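PDB 4J6O: metallophosphoesterase from Clostridium thermocellum, which is a manganese-binding phosphatase of the calcineurin-like family, the 2',3'-phosphatase component of a bacterial Pnkp-Hen1 RNA repair system. Local coordinates for residues H96-L104 and T112-L122. Residues are numbered along the deposited sequence; the frame is centred on the assembly and turned at random.
Sequences HDVKLLRKL and THGLDRTLEQL
The H96 imidazole meets H113 with its edge: the carbonyl O of H113 lies near the ring plane, 3.4 Å from CE1, and H113 CB is 3.8 Å from the same carbon of H96. H96 also stands edge-to-face with H21, a manganese ligand. It belongs to the GNHD signature of calcineurin-like phosphoesterases, and its helix packs against 115-122 at a crossing angle of -54°. One carboxylate beyond the two segments ties both helices together, D68 OD2 pairing with H96 ND1 and OD1 with T118 OG1 in hydrogen bonds, while H96 NE2 bonds a citrate probably left from crystallisation.

Along the helices the contact is apolar, a knob-into-hole arrangement with L100 seated among L115, T118, L119 and L122. Its CG is anti to the backbone N (chi1 170°), which carries CD1 into that hole; there L100 CD1 meets T118 CG2 tip to tip at 3.7 Å and lies 3.9 Å from L115 CD1. Farther along, the L104 and L122 side chains cross obliquely, CD2 of L104 lying 4.1 Å from CD1 of L122, which extends the apolar seam toward the C-terminal ends of both segments.

G114, the N-cap residue of 115-122, sits in the type I' turn from T112 to L115 with a positive phi (97°), where a CB would be jammed against the preceding carbonyl O. Beside this turn, the extended chain of K99 passes L115 CD2 and delivers NZ to the carbonyl O of Q110. A water bridges the segments, lying 3.1 Å from K99 NZ, whose proton it accepts, and 2.7 Å from T112 O.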
ATOM      1  N   HIS A  96      -0.209   6.329   6.082  1.00 19.45           N
ATOM      2  CA  HIS A  96      -1.478   7.028   6.130  1.00 20.68           C
ATOM      3  C   HIS A  96      -2.546   6.148   6.734  1.00 21.69           C
ATOM      4  O   HIS A  96      -3.453   6.672   7.415  1.00 25.76           O
ATOM      5  CB  HIS A  96      -1.896   7.468   4.694  1.00 22.42           C
ATOM      6  CG  HIS A  96      -1.061   8.587   4.152  1.00 21.75           C
ATOM      7  ND1 HIS A  96      -1.531   9.872   4.030  1.00 27.45           N
ATOM      8  CD2 HIS A  96       0.226   8.607   3.701  1.00 22.50           C
ATOM      9  CE1 HIS A  96      -0.573  10.645   3.552  1.00 28.44           C
ATOM     10  NE2 HIS A  96       0.505   9.906   3.354  1.00 24.23           N
ATOM     11  N   ASP A  97      -2.498   4.859   6.443  1.00 20.71           N
ATOM     12  CA  ASP A  97      -3.521   3.942   6.968  1.00 22.51           C
ATOM     13  C   ASP A  97      -3.458   3.873   8.501  1.00 23.33           C
ATOM     14  O   ASP A  97      -4.497   3.948   9.192  1.00 26.34           O
ATOM     15  CB  ASP A  97      -3.314   2.529   6.396  1.00 22.82           C
ATOM     16  CG  ASP A  97      -3.239   2.531   4.826  1.00 23.03           C
ATOM     17  OD1 ASP A  97      -4.014   3.236   4.174  1.00 24.13           O
ATOM     18  OD2 ASP A  97      -2.382   1.801   4.319  1.00 24.17           O
ATOM     19  N   VAL A  98      -2.259   3.680   9.008  1.00 26.09           N
ATOM     20  CA  VAL A  98      -2.022   3.549  10.468  0.70 20.62           C
ATOM     21  C   VAL A  98      -2.351   4.849  11.173  1.00 29.67           C
ATOM     22  O   VAL A  98      -2.899   4.855  12.290  1.00 29.79           O
ATOM     23  CB  VAL A  98      -0.564   3.098  10.740  0.70 19.66           C
ATOM     24  CG1 VAL A  98      -0.164   3.244  12.226  0.70 27.65           C
ATOM     25  CG2 VAL A  98      -0.418   1.655  10.293  0.70 21.81           C
ATOM     26  N   LYS A  99      -2.014   5.975  10.542  1.00 28.93           N
ATOM     27  CA  LYS A  99      -2.372   7.253  11.165  1.00 32.95           C
ATOM     28  C   LYS A  99      -3.895   7.395  11.209  1.00 34.81           C
ATOM     29  O   LYS A  99      -4.454   7.916  12.177  1.00 35.60           O
ATOM     30  CB  LYS A  99      -1.766   8.410  10.396  1.00 27.30           C
ATOM     31  CG  LYS A  99      -2.292   9.780  10.824  1.00 41.89           C
ATOM     32  CD  LYS A  99      -1.332  10.874  10.365  1.00 40.94           C
ATOM     33  CE  LYS A  99      -1.904  12.247  10.637  1.00 45.88           C
ATOM     34  NZ  LYS A  99      -1.194  13.284   9.843  1.00 42.74           N
ATOM     35  N   LEU A 100      -4.588   6.931  10.165  1.00 26.57           N
ATOM     36  CA  LEU A 100      -6.040   6.999  10.175  1.00 26.93           C
ATOM     37  C   LEU A 100      -6.585   6.158  11.296  1.00 30.06           C
ATOM     38  O   LEU A 100      -7.539   6.579  11.973  1.00 32.32           O
ATOM     39  CB  LEU A 100      -6.645   6.501   8.853  1.00 28.35           C
ATOM     40  CG  LEU A 100      -8.178   6.320   8.854  1.00 27.62           C
ATOM     41  CD1 LEU A 100      -8.958   7.618   9.038  1.00 33.66           C
ATOM     42  CD2 LEU A 100      -8.614   5.587   7.552  1.00 28.14           C
ATOM     43  N   LEU A 101      -6.010   4.963  11.470  1.00 30.81           N
ATOM     44  CA  LEU A 101      -6.438   4.082  12.584  1.00 29.05           C
ATOM     45  C   LEU A 101      -6.279   4.766  13.943  1.00 33.07           C
ATOM     46  O   LEU A 101      -7.202   4.714  14.785  1.00 32.91           O
ATOM     47  CB  LEU A 101      -5.710   2.733  12.550  1.00 31.56           C
ATOM     48  CG  LEU A 101      -5.963   1.802  13.746  1.00 38.69           C
ATOM     49  CD1 LEU A 101      -7.413   1.515  13.867  1.00 34.89           C
ATOM     50  CD2 LEU A 101      -5.199   0.524  13.598  1.00 38.23           C
ATOM     51  N   ARG A 102      -5.161   5.465  14.145  1.00 34.31           N
ATOM     52  CA  ARG A 102      -4.947   6.187  15.415  1.00 30.84           C
ATOM     53  C   ARG A 102      -6.000   7.270  15.590  1.00 35.68           C
ATOM     54  O   ARG A 102      -6.484   7.473  16.688  1.00 37.45           O
ATOM     55  CB  ARG A 102      -3.555   6.801  15.443  1.00 31.36           C
ATOM     56  CG  ARG A 102      -2.515   5.735  15.598  1.00 44.58           C
ATOM     57  CD  ARG A 102      -1.107   6.225  15.397  1.00 61.86           C
ATOM     58  NE  ARG A 102      -0.205   5.084  15.500  1.00 84.32           N
ATOM     59  CZ  ARG A 102       0.998   5.024  14.953  1.00 57.23           C
ATOM     60  NH1 ARG A 102       1.454   6.055  14.247  1.00 65.70           N
ATOM     61  NH2 ARG A 102       1.739   3.930  15.110  1.00 67.94           N
ATOM     62  N   LYS A 103      -6.376   7.947  14.506  1.00 33.24           N
ATOM     63  CA  LYS A 103      -7.366   9.019  14.598  1.00 31.81           C
ATOM     64  C   LYS A 103      -8.750   8.422  14.914  1.00 33.99           C
ATOM     65  O   LYS A 103      -9.453   8.882  15.812  1.00 39.29           O
ATOM     66  CB  LYS A 103      -7.376   9.838  13.293  1.00 36.35           C
ATOM     67  CG  LYS A 103      -8.507  10.856  13.157  1.00 35.70           C
ATOM     68  CD  LYS A 103      -8.422  11.961  14.227  1.00 36.17           C
ATOM     69  CE  LYS A 103      -9.570  12.931  14.072  1.00 48.74           C
ATOM     70  NZ  LYS A 103      -9.497  14.019  15.088  1.00 44.46           N
ATOM     71  N   LEU A 104      -9.133   7.358  14.207  1.00 36.86           N
ATOM     72  CA  LEU A 104     -10.414   6.728  14.507  1.00 31.70           C
ATOM     73  C   LEU A 104     -10.436   6.145  15.933  1.00 33.11           C
ATOM     74  O   LEU A 104     -11.500   6.022  16.518  1.00 40.38           O
ATOM     75  CB  LEU A 104     -10.761   5.629  13.481  1.00 34.94           C
ATOM     76  CG  LEU A 104     -10.861   6.125  12.030  1.00 37.17           C
ATOM     77  CD1 LEU A 104     -10.962   4.944  11.062  1.00 35.28           C
ATOM     78  CD2 LEU A 104     -12.037   7.071  11.846  1.00 36.56           C
ATOM     79  N   THR A 112      -3.585  16.408   8.062  1.00 37.32           N
ATOM     80  CA  THR A 112      -2.679  16.831   7.013  1.00 32.76           C
ATOM     81  C   THR A 112      -2.569  15.767   5.928  1.00 27.53           C
ATOM     82  O   THR A 112      -2.940  14.593   6.126  1.00 34.80           O
ATOM     83  CB  THR A 112      -1.259  17.024   7.580  1.00 36.80           C
ATOM     84  OG1 THR A 112      -0.895  15.868   8.329  1.00 45.18           O
ATOM     85  CG2 THR A 112      -1.233  18.249   8.530  1.00 35.83           C
ATOM     86  N   HIS A 113      -1.998  16.222   4.816  1.00 32.98           N
ATOM     87  CA  HIS A 113      -1.629  15.338   3.715  1.00 28.67           C
ATOM     88  C   HIS A 113      -2.798  14.521   3.257  1.00 29.15           C
ATOM     89  O   HIS A 113      -2.607  13.339   2.903  1.00 29.56           O
ATOM     90  CB  HIS A 113      -0.506  14.417   4.135  1.00 28.20           C
ATOM     91  CG  HIS A 113       0.743  15.148   4.510  1.00 38.69           C
ATOM     92  ND1 HIS A 113       1.292  15.082   5.768  1.00 49.45           N
ATOM     93  CD2 HIS A 113       1.536  15.980   3.796  1.00 62.41           C
ATOM     94  CE1 HIS A 113       2.385  15.823   5.808  1.00 52.57           C
ATOM     95  NE2 HIS A 113       2.553  16.384   4.628  1.00 48.85           N
ATOM     96  N   GLY A 114      -3.985  15.128   3.204  1.00 30.91           N
ATOM     97  CA  GLY A 114      -5.121  14.396   2.640  1.00 30.25           C
ATOM     98  C   GLY A 114      -6.046  13.710   3.619  1.00 33.96           C
ATOM     99  O   GLY A 114      -7.066  13.145   3.209  1.00 27.14           O
ATOM    100  N   LEU A 115      -5.690  13.716   4.904  1.00 28.12           N
ATOM    101  CA  LEU A 115      -6.528  13.038   5.889  1.00 30.76           C
ATOM    102  C   LEU A 115      -7.908  13.680   5.982  1.00 33.02           C
ATOM    103  O   LEU A 115      -8.912  13.008   6.249  1.00 33.02           O
ATOM    104  CB  LEU A 115      -5.842  12.981   7.278  1.00 25.59           C
ATOM    105  CG  LEU A 115      -6.665  12.388   8.437  1.00 30.68           C
ATOM    106  CD1 LEU A 115      -7.108  10.948   8.195  1.00 34.27           C
ATOM    107  CD2 LEU A 115      -5.785  12.431   9.664  1.00 32.30           C
ATOM    108  N   ASP A 116      -7.968  14.977   5.736  1.00 32.33           N
ATOM    109  CA  ASP A 116      -9.248  15.669   5.742  1.00 33.60           C
ATOM    110  C   ASP A 116     -10.191  14.999   4.739  1.00 37.48           C
ATOM    111  O   ASP A 116     -11.374  14.837   5.023  1.00 36.71           O
ATOM    112  CB  ASP A 116      -9.099  17.156   5.413  1.00 35.87           C
ATOM    113  CG  ASP A 116      -8.646  17.391   3.964  1.00 36.14           C
ATOM    114  OD1 ASP A 116      -7.639  16.786   3.557  1.00 37.19           O
ATOM    115  OD2 ASP A 116      -9.302  18.183   3.248  1.00 61.80           O
ATOM    116  N   ARG A 117      -9.667  14.608   3.577  1.00 32.03           N
ATOM    117  CA  ARG A 117     -10.557  14.013   2.595  1.00 31.35           C
ATOM    118  C   ARG A 117     -11.079  12.676   3.098  1.00 34.42           C
ATOM    119  O   ARG A 117     -12.230  12.362   2.897  1.00 33.25           O
ATOM    120  CB  ARG A 117      -9.878  13.758   1.228  1.00 28.65           C
ATOM    121  CG  ARG A 117      -9.133  14.935   0.645  1.00 32.20           C
ATOM    122  CD  ARG A 117     -10.059  16.099   0.449  1.00 45.09           C
ATOM    123  NE  ARG A 117      -9.347  17.356   0.219  1.00 46.67           N
ATOM    124  CZ  ARG A 117      -8.851  17.744  -0.954  1.00 55.58           C
ATOM    125  NH1 ARG A 117      -8.958  16.967  -2.032  1.00 39.49           N
ATOM    126  NH2 ARG A 117      -8.240  18.917  -1.047  1.00 56.68           N
ATOM    127  N   THR A 118     -10.232  11.889   3.764  1.00 29.42           N
ATOM    128  CA  THR A 118     -10.657  10.564   4.237  1.00 30.14           C
ATOM    129  C   THR A 118     -11.791  10.772   5.246  1.00 32.62           C
ATOM    130  O   THR A 118     -12.812  10.071   5.235  1.00 33.91           O
ATOM    131  CB  THR A 118      -9.511   9.809   4.947  1.00 29.02           C
ATOM    132  OG1 THR A 118      -8.458   9.557   4.005  1.00 28.08           O
ATOM    133  CG2 THR A 118      -9.999   8.445   5.549  1.00 31.04           C
ATOM    134  N   LEU A 119     -11.606  11.750   6.115  1.00 33.48           N
ATOM    135  CA  LEU A 119     -12.547  11.906   7.212  1.00 37.39           C
ATOM    136  C   LEU A 119     -13.906  12.366   6.710  1.00 48.78           C
ATOM    137  O   LEU A 119     -14.952  11.899   7.170  1.00 40.68           O
ATOM    138  CB  LEU A 119     -11.994  12.879   8.235  1.00 35.15           C
ATOM    139  CG  LEU A 119     -10.775  12.328   8.984  1.00 44.27           C
ATOM    140  CD1 LEU A 119     -10.167  13.427   9.882  1.00 37.06           C
ATOM    141  CD2 LEU A 119     -11.130  11.065   9.767  1.00 40.84           C
ATOM    142  N   GLU A 120     -13.884  13.272   5.745  1.00 34.33           N
ATOM    143  CA  GLU A 120     -15.131  13.785   5.202  1.00 31.16           C
ATOM    144  C   GLU A 120     -15.853  12.749   4.344  1.00 35.72           C
ATOM    145  O   GLU A 120     -17.081  12.719   4.297  1.00 40.47           O
ATOM    146  CB  GLU A 120     -14.902  15.080   4.443  1.00 45.81           C
ATOM    147  CG  GLU A 120     -14.230  14.935   3.124  1.00 69.16           C
ATOM    148  CD  GLU A 120     -13.830  16.284   2.548  1.00 85.80           C
ATOM    149  OE1 GLU A 120     -13.745  17.271   3.318  1.00102.89           O
ATOM    150  OE2 GLU A 120     -13.602  16.362   1.321  1.00100.91           O
ATOM    151  N   GLN A 121     -15.088  11.862   3.724  1.00 36.67           N
ATOM    152  CA  GLN A 121     -15.684  10.753   2.997  1.00 31.99           C
ATOM    153  C   GLN A 121     -16.196   9.646   3.932  1.00 39.20           C
ATOM    154  O   GLN A 121     -17.241   9.039   3.688  1.00 38.12           O
ATOM    155  CB  GLN A 121     -14.710  10.237   1.933  1.00 28.46           C
ATOM    156  CG  GLN A 121     -14.471  11.302   0.833  1.00 29.43           C
ATOM    157  CD  GLN A 121     -13.414  10.854  -0.171  1.00 29.95           C
ATOM    158  OE1 GLN A 121     -13.310   9.676  -0.448  1.00 30.62           O
ATOM    159  NE2 GLN A 121     -12.583  11.803  -0.662  1.00 32.16           N
ATOM    160  N   LEU A 122     -15.461   9.372   5.001  1.00 44.15           N
ATOM    161  CA  LEU A 122     -15.884   8.363   5.967  1.00 40.83           C
ATOM    162  C   LEU A 122     -17.164   8.784   6.687  1.00 41.16           C
ATOM    163  O   LEU A 122     -18.007   7.946   7.034  1.00 41.00           O
ATOM    164  CB  LEU A 122     -14.782   8.107   7.004  1.00 39.37           C
ATOM    165  CG  LEU A 122     -13.775   7.023   6.629  1.00 39.34           C
ATOM    166  CD1 LEU A 122     -12.867   6.802   7.810  1.00 52.92           C
ATOM    167  CD2 LEU A 122     -14.445   5.723   6.225  1.00 41.56           C
TER
HETATM  168  O   HOH W   1      -1.890  12.255   7.007  1.00 46.95           O